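PDB 5DLK: TqaA from Penicillium aethiopicum, which belongs to the fungal nonribosomal peptide synthetases and, through the terminal condensation-like domain described here, probably releases its peptide by macrocyclization. Local coordinates for residues 88-93 with 194-199; 283-288 with 352-357. One frame throughout, in Å; residues are numbered along the deposited sequence.

Contact 1 of 2, residues 88-93 with 194-199; sequences CQSLVD and AAIYNQ
I196 reaches across to S90 and L91 with both of its branches. Its CG2 methyl rests against S90 CB at 3.7 Å, touching the serine on its carbon and not on its hydroxyl. The longer arm also passes near S90 CB and runs on to CD1, which comes 3.9 Å from the backbone N of L91 and faces the side-chain CD1 of L91 at 4.4 Å, methyl to methyl. The first torsion of I196 sets the fork: CG2 lies anti to the backbone N while CG1 sits beside that N (chi1 -69°), which brings CG2 to the serine and carries the longer arm to L91. A small residue suits position 90, because the CA atoms of S90 and I196 are 7.4 Å apart; its OG turns back to the carbonyl oxygen of E86 in its own helix, leaving CB for the isoleucine. The end of L91 is touched by L189, D192 and F193 of helix 186-197 as well as by I196 CD1. C88 and V92 rest on F159 of strand 158-163. Just past I196 the helix ends in a Schellman motif, with Q199 at positive phi; Q199 N bonds I196 O at 3.1 Å. The arrangement is a pair of helices, 81-94 and 186-197, packed together in the N-terminal lobe of the condensation fold.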
# COMPACT_ATOMS: atom_id res chain seq x y z
N CYS A 88 -17.78 11.65 9.73
CA CYS A 88 -16.53 11.12 10.27
C CYS A 88 -16.80 10.01 11.30
O CYS A 88 -16.16 8.95 11.28
CB CYS A 88 -15.70 12.24 10.90
SG CYS A 88 -15.21 13.56 9.76
N GLN A 89 -17.74 10.27 12.20
CA GLN A 89 -18.08 9.27 13.21
C GLN A 89 -18.61 8.01 12.53
O GLN A 89 -18.19 6.90 12.85
CB GLN A 89 -19.11 9.82 14.19
CG GLN A 89 -19.57 8.81 15.22
CD GLN A 89 -18.51 8.49 16.25
OE1 GLN A 89 -18.00 9.37 16.94
NE2 GLN A 89 -18.18 7.19 16.37
N SER A 90 -19.53 8.19 11.58
CA SER A 90 -20.19 7.04 10.96
C SER A 90 -19.23 6.24 10.08
O SER A 90 -19.36 5.02 9.96
CB SER A 90 -21.39 7.51 10.12
OG SER A 90 -22.40 8.04 10.97
N LEU A 91 -18.28 6.93 9.46
CA LEU A 91 -17.27 6.25 8.66
C LEU A 91 -16.43 5.31 9.53
O LEU A 91 -16.20 4.15 9.16
CB LEU A 91 -16.37 7.26 7.95
CG LEU A 91 -15.39 6.64 6.94
CD1 LEU A 91 -16.13 6.11 5.71
CD2 LEU A 91 -14.33 7.65 6.55
N VAL A 92 -16.00 5.80 10.69
CA VAL A 92 -15.19 5.00 11.60
C VAL A 92 -16.01 3.85 12.21
O VAL A 92 -15.49 2.74 12.39
CB VAL A 92 -14.59 5.88 12.69
CG1 VAL A 92 -13.83 5.06 13.71
CG2 VAL A 92 -13.68 6.92 12.04
N ASP A 93 -17.28 4.10 12.51
CA ASP A 93 -18.20 3.03 12.90
C ASP A 93 -18.22 1.89 11.88
O ASP A 93 -18.17 0.71 12.24
CB ASP A 93 -19.63 3.58 13.06
CG ASP A 93 -19.78 4.55 14.21
OD1 ASP A 93 -18.92 4.54 15.13
OD2 ASP A 93 -20.76 5.32 14.20
N ALA A 194 -18.76 10.12 1.24
CA ALA A 194 -19.71 10.92 0.48
C ALA A 194 -21.12 10.36 0.61
O ALA A 194 -22.07 11.12 0.83
CB ALA A 194 -19.29 11.00 -0.96
N ALA A 195 -21.26 9.05 0.48
CA ALA A 195 -22.56 8.40 0.57
C ALA A 195 -23.20 8.60 1.94
O ALA A 195 -24.42 8.81 2.04
CB ALA A 195 -22.43 6.90 0.27
N ILE A 196 -22.40 8.56 3.00
CA ILE A 196 -22.92 8.74 4.35
C ILE A 196 -23.37 10.19 4.54
O ILE A 196 -24.45 10.45 5.08
CB ILE A 196 -21.89 8.36 5.42
CG1 ILE A 196 -21.66 6.85 5.41
CG2 ILE A 196 -22.35 8.83 6.80
CD1 ILE A 196 -20.48 6.42 6.25
N TYR A 197 -22.54 11.13 4.09
CA TYR A 197 -22.90 12.54 4.11
C TYR A 197 -24.16 12.80 3.27
O TYR A 197 -25.05 13.54 3.69
CB TYR A 197 -21.74 13.40 3.60
CG TYR A 197 -22.03 14.88 3.58
CD1 TYR A 197 -21.75 15.67 4.69
CD2 TYR A 197 -22.56 15.49 2.45
CE1 TYR A 197 -22.01 17.04 4.68
CE2 TYR A 197 -22.82 16.85 2.43
CZ TYR A 197 -22.54 17.62 3.55
OH TYR A 197 -22.79 18.97 3.53
N ASN A 198 -24.22 12.19 2.09
CA ASN A 198 -25.36 12.36 1.18
C ASN A 198 -26.60 11.58 1.62
O ASN A 198 -27.63 11.61 0.94
CB ASN A 198 -25.00 11.94 -0.23
CG ASN A 198 -23.98 12.85 -0.87
OD1 ASN A 198 -23.80 13.99 -0.45
ND2 ASN A 198 -23.31 12.35 -1.90
N GLN A 199 -26.46 10.87 2.74
CA GLN A 199 -27.52 10.03 3.28
C GLN A 199 -28.00 8.99 2.27
O GLN A 199 -29.20 8.77 2.10
CB GLN A 199 -28.67 10.89 3.79
CG GLN A 199 -28.26 11.79 4.94
CD GLN A 199 -29.35 12.75 5.36
OE1 GLN A 199 -29.94 13.44 4.53
NE2 GLN A 199 -29.63 12.78 6.66

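Contact 2 of 2, residues 283-288 with 352-357; sequences MATLVK and HTQTQY
The amide of Q354 lies against T285, whose hydroxyl OG1 donates to OE1 at 2.7 Å, in the carbonyl plane and on a lone pair, with a C=O...donor angle of 115°. T282 N bonds the same oxygen, while Q354 NE2 gives to G280 O, so bonds at both ends of the amide fix its rotation. One face of the Y357 ring has K288 NZ near its normal, but 5.6 Å from the centroid, at most a weak cation-pi attraction; the firmer partner of that ammonium is H308 ND1. The H352 ring carries Q356 CG on one face, toward its rim. Helices 283-299 and 346-358, whose contacting segments cross at 111°, belong to the C-terminal lobe of the condensation fold. Y357 and T282 bind phosphopantetheine in another structure of this protein, though none is bound here; T285 OG1 also bonds T282 OG1, and the helix contact thus takes in part of the cofactor site. Threonine suits position 285: CG2, anti to the backbone N, comes 4.1 Å from T353 CB, while OG1 lies over the start of the glutamine chain. With an alanine at T285, Q354 OE1 would probably lose its hydroxyl donor and a gap would open beside T353. The CG2 methyl of T353 meets both T285 O and K288 CB, the latter at 4.0 Å, while its OG1 bonds back to L349 O within its own helix.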
# COMPACT_ATOMS: atom_id res chain seq x y z
N MET A 283 0.33 -3.75 -18.70
CA MET A 283 1.35 -2.75 -18.44
C MET A 283 2.27 -3.22 -17.31
O MET A 283 3.48 -3.01 -17.38
CB MET A 283 0.70 -1.40 -18.07
CG MET A 283 1.71 -0.23 -18.05
SD MET A 283 2.44 0.11 -19.65
CE MET A 283 1.00 0.77 -20.51
N ALA A 284 1.72 -3.86 -16.29
CA ALA A 284 2.55 -4.36 -15.19
C ALA A 284 3.60 -5.35 -15.71
O ALA A 284 4.76 -5.31 -15.29
CB ALA A 284 1.70 -5.01 -14.11
N THR A 285 3.19 -6.22 -16.62
CA THR A 285 4.10 -7.18 -17.24
C THR A 285 5.23 -6.49 -17.98
O THR A 285 6.40 -6.87 -17.87
CB THR A 285 3.33 -8.11 -18.20
OG1 THR A 285 2.47 -8.94 -17.42
CG2 THR A 285 4.28 -9.03 -19.00
N LEU A 286 4.88 -5.47 -18.74
CA LEU A 286 5.86 -4.72 -19.51
C LEU A 286 6.92 -4.11 -18.57
O LEU A 286 8.11 -4.21 -18.81
CB LEU A 286 5.16 -3.64 -20.34
CG LEU A 286 6.05 -2.82 -21.27
CD1 LEU A 286 6.80 -3.73 -22.23
CD2 LEU A 286 5.18 -1.86 -22.06
N VAL A 287 6.47 -3.51 -17.47
CA VAL A 287 7.40 -2.92 -16.53
C VAL A 287 8.28 -3.97 -15.85
O VAL A 287 9.49 -3.79 -15.69
CB VAL A 287 6.64 -2.13 -15.44
CG1 VAL A 287 7.62 -1.66 -14.38
CG2 VAL A 287 5.88 -0.95 -16.08
N LYS A 288 7.67 -5.07 -15.43
CA LYS A 288 8.42 -6.10 -14.72
C LYS A 288 9.37 -6.86 -15.65
O LYS A 288 10.47 -7.25 -15.23
CB LYS A 288 7.44 -7.05 -14.01
CG LYS A 288 6.81 -6.28 -12.83
CD LYS A 288 5.51 -6.91 -12.36
CE LYS A 288 4.86 -5.99 -11.31
NZ LYS A 288 3.57 -6.56 -10.78
N HIS A 352 6.21 -14.94 -20.68
CA HIS A 352 6.76 -15.64 -19.52
C HIS A 352 6.60 -14.81 -18.26
O HIS A 352 6.18 -15.32 -17.22
CB HIS A 352 8.24 -15.99 -19.75
CG HIS A 352 8.93 -16.54 -18.54
ND1 HIS A 352 8.61 -17.77 -17.99
CD2 HIS A 352 9.93 -16.04 -17.78
CE1 HIS A 352 9.38 -17.99 -16.93
NE2 HIS A 352 10.20 -16.96 -16.79
N THR A 353 6.95 -13.52 -18.34
CA THR A 353 6.88 -12.66 -17.16
C THR A 353 5.44 -12.60 -16.65
O THR A 353 5.19 -12.62 -15.44
CB THR A 353 7.41 -11.24 -17.48
OG1 THR A 353 8.78 -11.35 -17.87
CG2 THR A 353 7.33 -10.33 -16.26
N GLN A 354 4.49 -12.57 -17.58
CA GLN A 354 3.11 -12.46 -17.16
C GLN A 354 2.66 -13.74 -16.46
O GLN A 354 2.04 -13.69 -15.41
CB GLN A 354 2.19 -12.13 -18.33
CG GLN A 354 0.75 -11.77 -17.89
CD GLN A 354 0.09 -10.83 -18.88
OE1 GLN A 354 0.55 -9.70 -19.09
NE2 GLN A 354 -0.98 -11.30 -19.52
N THR A 355 3.00 -14.89 -17.02
CA THR A 355 2.59 -16.11 -16.33
C THR A 355 3.37 -16.32 -15.03
O THR A 355 2.86 -16.95 -14.11
CB THR A 355 2.70 -17.34 -17.27
OG1 THR A 355 4.01 -17.43 -17.79
CG2 THR A 355 1.76 -17.17 -18.45
N GLN A 356 4.58 -15.77 -14.89
CA GLN A 356 5.28 -15.88 -13.61
C GLN A 356 4.58 -15.10 -12.50
O GLN A 356 4.83 -15.34 -11.32
CB GLN A 356 6.74 -15.42 -13.75
CG GLN A 356 7.59 -16.43 -14.56
CD GLN A 356 7.66 -17.79 -13.86
OE1 GLN A 356 6.90 -18.71 -14.18
NE2 GLN A 356 8.59 -17.93 -12.92
N TYR A 357 3.70 -14.18 -12.89
CA TYR A 357 2.77 -13.54 -11.96
C TYR A 357 1.46 -14.33 -11.82
O TYR A 357 1.00 -14.57 -10.71
CB TYR A 357 2.49 -12.10 -12.43
CG TYR A 357 1.23 -11.49 -11.86
CD1 TYR A 357 1.09 -11.27 -10.49
CD2 TYR A 357 0.20 -11.09 -12.69
CE1 TYR A 357 -0.05 -10.69 -9.96
CE2 TYR A 357 -0.95 -10.51 -12.18
CZ TYR A 357 -1.07 -10.32 -10.82
OH TYR A 357 -2.22 -9.74 -10.32

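From the N terminus, after its opening helices and strands, the chain runs through 88-93 on helix 81-94. It then makes strands 100-105, 108-115, 122-125, 158-163 and 169-177 and passes G183 before 194-199 closes contact 1 across 100 intervening residues. Only afterwards does contact 2 open at 283-288; strands 303-310 and 329-336 follow, and 352-357 closes this shorter loop of 63 residues. The loops are therefore in series, neither nested nor crossing. The centres of contact 1 and contact 2 lie about 39 Å apart, on opposite sides of the chain's centre, and the two do not touch. Contact 1 joins two helices of the N-terminal half, contact 2 two helices of the C-terminal half, at phosphopantetheine-binding residues.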